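Local atomic coordinates of botulinum neurotoxin type C1 (PDB entry 3R4S), a protein that binds gangliosides on nerve cells through the receptor-binding part of its heavy chain, an interaction on which toxin entry depends. Residues Q129-S134 with L168-K173; I44-F49 with W209-Y214. All coordinates share one frame; numbering follows the deposited sequence.

Contact 1. Residues Q129-S134 with L168-K173; sequences QSINFS and LIDTIK
Asp170 reaches across to the backbone of Asn132 and adds a directed polar tie between two strands whose side chains otherwise meet largely through isoleucines. Its OD2 accepts the Asn132 N-H at 3.0 Å between OD2 and N, with an almost straight N-H...O angle of 170°, and uses the lone pair that faces away from OD1. CG stands anti to the backbone N (chi1 -161°), which sends the carboxylate out to the opposite strand. The group lies close along the chain it meets: Ile131 CB is 3.5 Å from OD2 of Asp170. The tie illustrates how a side chain can take up a backbone N-H across an interface between strands.

Hydrophobic contacts lie on either side of it along the strand. Ile131 and Ile172 overlap alongside one another, pointing opposite ways, with Ile131 CG2 3.7 Å from Ile172 CG1. The tip of the same isoleucine, CD1 of Ile172, comes 3.7 Å from Ser130 O. Toward the other end, the CG2 branch of Ile169, anti to its backbone N, meets the Phe133 ring obliquely, with Ile169 CG2 4.2 Å from Phe133 CD1. The same methyl, Ile169 CG2, approaches Asn132 O at 3.8 Å. A classic beta bulge explains why neighbours Ile169 and Asp170 both turn toward 129-134, for both are set against Ile162 of the adjoining strand.

The axes of 129-134 and 168-173 approach to 6.4 Å and run nearly antiparallel, 163° apart, yet they belong to different sheets. Strand 127-134 is hydrogen-bonded to strand 116-124 through Gln129, Ile131 and Phe133, while strand 167-173 pairs with strand 159-164, whose Met160 and Ile164 touch Ile131 and Phe133. The contact therefore joins the border strands of two antiparallel sheets.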
loop_
_atom_site.group_PDB
_atom_site.type_symbol
_atom_site.label_atom_id
_atom_site.label_comp_id
_atom_site.label_asym_id
_atom_site.label_seq_id
_atom_site.Cartn_x
_atom_site.Cartn_y
_atom_site.Cartn_z
ATOM N N GLN A 129 -25.601 5.544 -12.064
ATOM C CA GLN A 129 -24.588 6.587 -12.130
ATOM C C GLN A 129 -23.336 6.086 -11.419
ATOM O O GLN A 129 -23.400 5.666 -10.263
ATOM C CB GLN A 129 -25.114 7.884 -11.508
ATOM C CG GLN A 129 -24.225 9.081 -11.730
ATOM C CD GLN A 129 -24.925 10.429 -11.498
ATOM O OE1 GLN A 129 -24.422 11.467 -11.932
ATOM N NE2 GLN A 129 -26.077 10.416 -10.823
ATOM N N SER A 130 -22.204 6.100 -12.113
ATOM C CA SER A 130 -20.972 5.546 -11.559
ATOM C C SER A 130 -19.837 6.558 -11.489
ATOM O O SER A 130 -19.791 7.502 -12.266
ATOM C CB SER A 130 -20.516 4.319 -12.371
ATOM O OG SER A 130 -21.444 3.250 -12.261
ATOM N N ILE A 131 -18.924 6.338 -10.547
ATOM C CA ILE A 131 -17.663 7.062 -10.468
ATOM C C ILE A 131 -16.567 6.047 -10.201
ATOM O O ILE A 131 -16.848 4.928 -9.768
ATOM C CB ILE A 131 -17.648 8.070 -9.322
ATOM C CG1 ILE A 131 -18.012 7.372 -7.995
ATOM C CG2 ILE A 131 -18.608 9.206 -9.606
ATOM C CD1 ILE A 131 -18.128 8.347 -6.830
ATOM N N ASN A 132 -15.315 6.426 -10.427
ATOM C CA ASN A 132 -14.254 5.439 -10.301
ATOM C C ASN A 132 -12.892 5.981 -9.905
ATOM O O ASN A 132 -12.601 7.171 -10.022
ATOM C CB ASN A 132 -14.126 4.641 -11.591
ATOM C CG ASN A 132 -13.599 5.480 -12.733
ATOM O OD1 ASN A 132 -14.348 5.868 -13.630
ATOM N ND2 ASN A 132 -12.308 5.778 -12.700
ATOM N N PHE A 133 -12.072 5.074 -9.400
ATOM C CA PHE A 133 -10.663 5.309 -9.189
ATOM C C PHE A 133 -9.984 4.455 -10.241
ATOM O O PHE A 133 -10.380 3.305 -10.451
ATOM C CB PHE A 133 -10.263 4.840 -7.779
ATOM C CG PHE A 133 -8.801 4.518 -7.626
ATOM C CD1 PHE A 133 -7.828 5.409 -8.056
ATOM C CD2 PHE A 133 -8.400 3.320 -7.040
ATOM C CE1 PHE A 133 -6.473 5.117 -7.915
ATOM C CE2 PHE A 133 -7.051 3.015 -6.891
ATOM C CZ PHE A 133 -6.081 3.918 -7.327
ATOM N N SER A 134 -8.992 5.008 -10.931
ATOM C CA SER A 134 -8.176 4.191 -11.834
ATOM C C SER A 134 -6.717 4.342 -11.438
ATOM O O SER A 134 -6.234 5.449 -11.225
ATOM C CB SER A 134 -8.381 4.572 -13.307
ATOM O OG SER A 134 -8.085 5.943 -13.522
ATOM N N LEU A 168 -9.401 13.295 -2.843
ATOM C CA LEU A 168 -10.484 13.287 -3.831
ATOM C C LEU A 168 -9.961 12.916 -5.213
ATOM O O LEU A 168 -9.023 13.524 -5.698
ATOM C CB LEU A 168 -11.158 14.656 -3.907
ATOM C CG LEU A 168 -12.339 14.715 -4.883
ATOM C CD1 LEU A 168 -13.461 13.798 -4.411
ATOM C CD2 LEU A 168 -12.847 16.157 -5.025
ATOM N N ILE A 169 -10.603 11.941 -5.847
ATOM C CA ILE A 169 -10.151 11.357 -7.115
ATOM C C ILE A 169 -11.178 11.582 -8.232
ATOM O O ILE A 169 -10.821 11.742 -9.390
ATOM C CB ILE A 169 -9.922 9.815 -6.951
ATOM C CG1 ILE A 169 -8.686 9.543 -6.090
ATOM C CG2 ILE A 169 -9.794 9.119 -8.290
ATOM C CD1 ILE A 169 -7.458 10.348 -6.501
ATOM N N ASP A 170 -12.460 11.597 -7.879
ATOM C CA ASP A 170 -13.533 11.711 -8.871
ATOM C C ASP A 170 -14.766 12.319 -8.211
ATOM O O ASP A 170 -15.107 11.979 -7.075
ATOM C CB ASP A 170 -13.891 10.327 -9.434
ATOM C CG ASP A 170 -14.643 10.394 -10.766
ATOM O OD1 ASP A 170 -14.875 11.507 -11.284
ATOM O OD2 ASP A 170 -14.999 9.319 -11.306
ATOM N N THR A 171 -15.430 13.222 -8.919
ATOM C CA THR A 171 -16.631 13.878 -8.414
ATOM C C THR A 171 -17.575 14.098 -9.585
ATOM O O THR A 171 -17.130 14.425 -10.691
ATOM C CB THR A 171 -16.316 15.221 -7.715
ATOM O OG1 THR A 171 -17.537 15.878 -7.361
ATOM C CG2 THR A 171 -15.484 16.145 -8.620
ATOM N N ILE A 172 -18.864 13.871 -9.345
ATOM C CA ILE A 172 -19.903 14.032 -10.360
ATOM C C ILE A 172 -21.207 14.487 -9.707
ATOM O O ILE A 172 -21.585 13.995 -8.643
ATOM C CB ILE A 172 -20.150 12.719 -11.148
ATOM C CG1 ILE A 172 -18.838 12.208 -11.749
ATOM C CG2 ILE A 172 -21.134 12.946 -12.273
ATOM C CD1 ILE A 172 -19.004 11.092 -12.785
ATOM N N LYS A 173 -21.886 15.437 -10.340
ATOM C CA LYS A 173 -23.184 15.898 -9.860
ATOM C C LYS A 173 -24.155 14.728 -9.893
ATOM O O LYS A 173 -24.223 14.016 -10.886
ATOM C CB LYS A 173 -23.709 17.032 -10.747
ATOM C CG LYS A 173 -25.132 17.494 -10.399
ATOM C CD LYS A 173 -25.162 18.171 -9.040
ATOM C CE LYS A 173 -26.583 18.360 -8.495
ATOM N NZ LYS A 173 -27.128 17.154 -7.767
#

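Contact 2. Residues I44-F49 with W209-Y214; sequences IFPFDF and WIRDFY
Phe49 N donates to Ile210 O over 2.8 Å, with an N-H...O angle of 154°, and Ile210 N returns a bond to Phe49 O at 3.0 Å. This reciprocal pair is one hydrogen-bonded antiparallel bridge, and the two side chains leave it on the same face of the sheet. They lie side by side, with Ile210 CB over one face of the Phe49 ring in a CH-pi contact, 3.5 Å from CZ.

Arg211 takes up the loop ahead of the bridge. Its chain bends at chi2 (96°) and crosses Pro46 at about a right angle, with CB of Pro46 over a guanidinium face, 3.5 Å from Arg211 NE. A cis peptide precedes Pro46. Phe45 CZ lies 3.8 Å from Arg211 NH2, ring and guanidinium planes 70° apart. Within its own strand Arg211 NH1 forms a salt bridge with Asp212 OD2 (2.8 Å), in the guanidinium plane, while NH2 bonds Leu232 O and Trp83 supplies a cation-pi partner. A water held by Asp212 OD1 also bonds weakly to Pro46 O.

The single bridge brings the start of strand 49-52 onto strand 207-216, part of the antiparallel sheet of a concanavalin-like beta sandwich, the fold expected of the N-terminal receptor-binding region.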
loop_
_atom_site.group_PDB
_atom_site.type_symbol
_atom_site.label_atom_id
_atom_site.label_comp_id
_atom_site.label_asym_id
_atom_site.label_seq_id
_atom_site.Cartn_x
_atom_site.Cartn_y
_atom_site.Cartn_z
ATOM N N ILE A 44 -4.054 -10.795 13.729
ATOM C CA ILE A 44 -3.160 -9.673 14.014
ATOM C C ILE A 44 -3.658 -8.399 13.345
ATOM O O ILE A 44 -4.374 -8.469 12.358
ATOM C CB ILE A 44 -1.755 -9.956 13.449
ATOM C CG1 ILE A 44 -1.275 -11.326 13.915
ATOM C CG2 ILE A 44 -0.780 -8.878 13.872
ATOM C CD1 ILE A 44 -1.356 -11.489 15.424
ATOM N N PHE A 45 -3.271 -7.237 13.858
ATOM C CA PHE A 45 -3.572 -5.996 13.146
ATOM C C PHE A 45 -3.133 -6.148 11.683
ATOM O O PHE A 45 -2.058 -6.682 11.399
ATOM C CB PHE A 45 -2.903 -4.780 13.812
ATOM C CG PHE A 45 -3.242 -3.462 13.154
ATOM C CD1 PHE A 45 -2.517 -3.012 12.051
ATOM C CD2 PHE A 45 -4.292 -2.691 13.615
ATOM C CE1 PHE A 45 -2.832 -1.809 11.430
ATOM C CE2 PHE A 45 -4.612 -1.487 13.000
ATOM C CZ PHE A 45 -3.881 -1.046 11.906
ATOM N N PRO A 46 -3.959 -5.678 10.741
ATOM C CA PRO A 46 -5.173 -4.893 10.956
ATOM C C PRO A 46 -6.467 -5.712 11.048
ATOM O O PRO A 46 -7.530 -5.125 10.843
ATOM C CB PRO A 46 -5.227 -4.022 9.708
ATOM C CG PRO A 46 -4.560 -4.843 8.642
ATOM C CD PRO A 46 -3.707 -5.897 9.307
ATOM N N PHE A 47 -6.394 -7.012 11.335
ATOM C CA PHE A 47 -7.604 -7.803 11.573
ATOM C C PHE A 47 -8.535 -7.881 10.354
ATOM O O PHE A 47 -9.758 -7.941 10.499
ATOM C CB PHE A 47 -8.365 -7.238 12.776
ATOM C CG PHE A 47 -7.508 -7.036 13.987
ATOM C CD1 PHE A 47 -6.908 -8.120 14.613
ATOM C CD2 PHE A 47 -7.304 -5.766 14.506
ATOM C CE1 PHE A 47 -6.101 -7.943 15.740
ATOM C CE2 PHE A 47 -6.507 -5.577 15.639
ATOM C CZ PHE A 47 -5.903 -6.675 16.256
ATOM N N ASP A 48 -7.948 -7.887 9.161
ATOM C CA ASP A 48 -8.707 -7.963 7.916
ATOM C C ASP A 48 -9.370 -9.310 7.743
ATOM O O ASP A 48 -8.962 -10.294 8.364
ATOM C CB ASP A 48 -7.745 -7.782 6.747
ATOM C CG ASP A 48 -6.507 -8.616 6.910
ATOM O OD1 ASP A 48 -5.588 -8.177 7.637
ATOM O OD2 ASP A 48 -6.466 -9.727 6.347
ATOM N N PHE A 49 -10.376 -9.360 6.877
ATOM C CA PHE A 49 -10.850 -10.640 6.373
ATOM C C PHE A 49 -10.467 -10.809 4.909
ATOM O O PHE A 49 -10.381 -9.833 4.161
ATOM C CB PHE A 49 -12.347 -10.884 6.644
ATOM C CG PHE A 49 -13.297 -9.911 5.959
ATOM C CD1 PHE A 49 -13.799 -10.183 4.698
ATOM C CD2 PHE A 49 -13.725 -8.757 6.610
ATOM C CE1 PHE A 49 -14.696 -9.306 4.078
ATOM C CE2 PHE A 49 -14.614 -7.871 6.004
ATOM C CZ PHE A 49 -15.107 -8.151 4.733
ATOM N N TRP A 209 -8.718 -8.418 0.384
ATOM C CA TRP A 209 -8.719 -8.244 1.825
ATOM C C TRP A 209 -9.491 -6.981 2.131
ATOM O O TRP A 209 -9.391 -5.994 1.388
ATOM C CB TRP A 209 -7.302 -8.061 2.362
ATOM C CG TRP A 209 -6.394 -9.233 2.236
ATOM C CD1 TRP A 209 -6.043 -10.112 3.226
ATOM C CD2 TRP A 209 -5.660 -9.629 1.073
ATOM N NE1 TRP A 209 -5.145 -11.035 2.745
ATOM C CE2 TRP A 209 -4.895 -10.763 1.425
ATOM C CE3 TRP A 209 -5.583 -9.141 -0.234
ATOM C CZ2 TRP A 209 -4.064 -11.423 0.514
ATOM C CZ3 TRP A 209 -4.751 -9.794 -1.140
ATOM C CH2 TRP A 209 -4.003 -10.923 -0.756
ATOM N N ILE A 210 -10.240 -7.017 3.234
ATOM C CA ILE A 210 -11.034 -5.897 3.700
ATOM C C ILE A 210 -10.870 -5.728 5.211
ATOM O O ILE A 210 -10.822 -6.715 5.952
ATOM C CB ILE A 210 -12.540 -6.126 3.428
ATOM C CG1 ILE A 210 -12.808 -6.298 1.928
ATOM C CG2 ILE A 210 -13.376 -4.980 4.021
ATOM C CD1 ILE A 210 -12.588 -5.037 1.106
ATOM N N ARG A 211 -10.781 -4.482 5.670
ATOM C CA ARG A 211 -10.952 -4.200 7.100
ATOM C C ARG A 211 -11.533 -2.814 7.337
ATOM O O ARG A 211 -11.366 -1.894 6.518
ATOM C CB ARG A 211 -9.657 -4.403 7.894
ATOM C CG ARG A 211 -8.486 -3.517 7.469
ATOM C CD ARG A 211 -8.363 -2.261 8.325
ATOM N NE ARG A 211 -7.093 -1.559 8.092
ATOM C CZ ARG A 211 -6.641 -0.558 8.847
ATOM N NH1 ARG A 211 -7.356 -0.138 9.891
ATOM N NH2 ARG A 211 -5.475 0.026 8.572
ATOM N N ASP A 212 -12.254 -2.700 8.450
ATOM C CA ASP A 212 -12.907 -1.466 8.872
ATOM C C ASP A 212 -13.823 -0.850 7.809
ATOM O O ASP A 212 -13.579 0.257 7.320
ATOM C CB ASP A 212 -11.879 -0.466 9.400
ATOM C CG ASP A 212 -11.169 -0.981 10.656
ATOM O OD1 ASP A 212 -11.854 -1.553 11.537
ATOM O OD2 ASP A 212 -9.933 -0.828 10.758
ATOM N N PHE A 213 -14.877 -1.589 7.474
ATOM C CA PHE A 213 -15.886 -1.133 6.523
ATOM C C PHE A 213 -16.964 -0.394 7.312
ATOM O O PHE A 213 -17.724 -1.005 8.074
ATOM C CB PHE A 213 -16.474 -2.320 5.729
ATOM C CG PHE A 213 -17.542 -1.924 4.753
ATOM C CD1 PHE A 213 -17.238 -1.719 3.408
ATOM C CD2 PHE A 213 -18.854 -1.739 5.178
ATOM C CE1 PHE A 213 -18.231 -1.343 2.508
ATOM C CE2 PHE A 213 -19.850 -1.361 4.288
ATOM C CZ PHE A 213 -19.537 -1.156 2.956
ATOM N N TYR A 214 -17.000 0.926 7.151
ATOM C CA TYR A 214 -17.925 1.773 7.879
ATOM C C TYR A 214 -18.911 2.418 6.917
ATOM O O TYR A 214 -18.583 2.661 5.756
ATOM C CB TYR A 214 -17.157 2.900 8.581
ATOM C CG TYR A 214 -16.105 2.451 9.572
ATOM C CD1 TYR A 214 -16.075 1.146 10.060
ATOM C CD2 TYR A 214 -15.163 3.359 10.051
ATOM C CE1 TYR A 214 -15.095 0.749 10.991
ATOM C CE2 TYR A 214 -14.185 2.978 10.976
ATOM C CZ TYR A 214 -14.161 1.683 11.445
ATOM O OH TYR A 214 -13.189 1.338 12.358
HETATM O O HOH W 1 -10.188 -3.706 12.284
#

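Both contacts lie in the N-terminal receptor-binding region, with centres 24 Å apart and nearest atoms about 12 Å apart, and they do not touch. Along the chain, 44-49 comes first, then 129-134 and 168-173, and finally 209-214, so contact 1 falls wholly between the two halves of contact 2. One antiparallel sheet connects them, running from strand 207-216 through 77-87, 148-155 and 159-164 to strand 167-173. Contact 2 brings the end of a loop, at Phe49, onto strand 207-216 of that sheet, whereas contact 1 ties its far strand to the second sheet. The sialic acids bind in the C-terminal region, so both contacts concern the framework rather than the observed sugar sites.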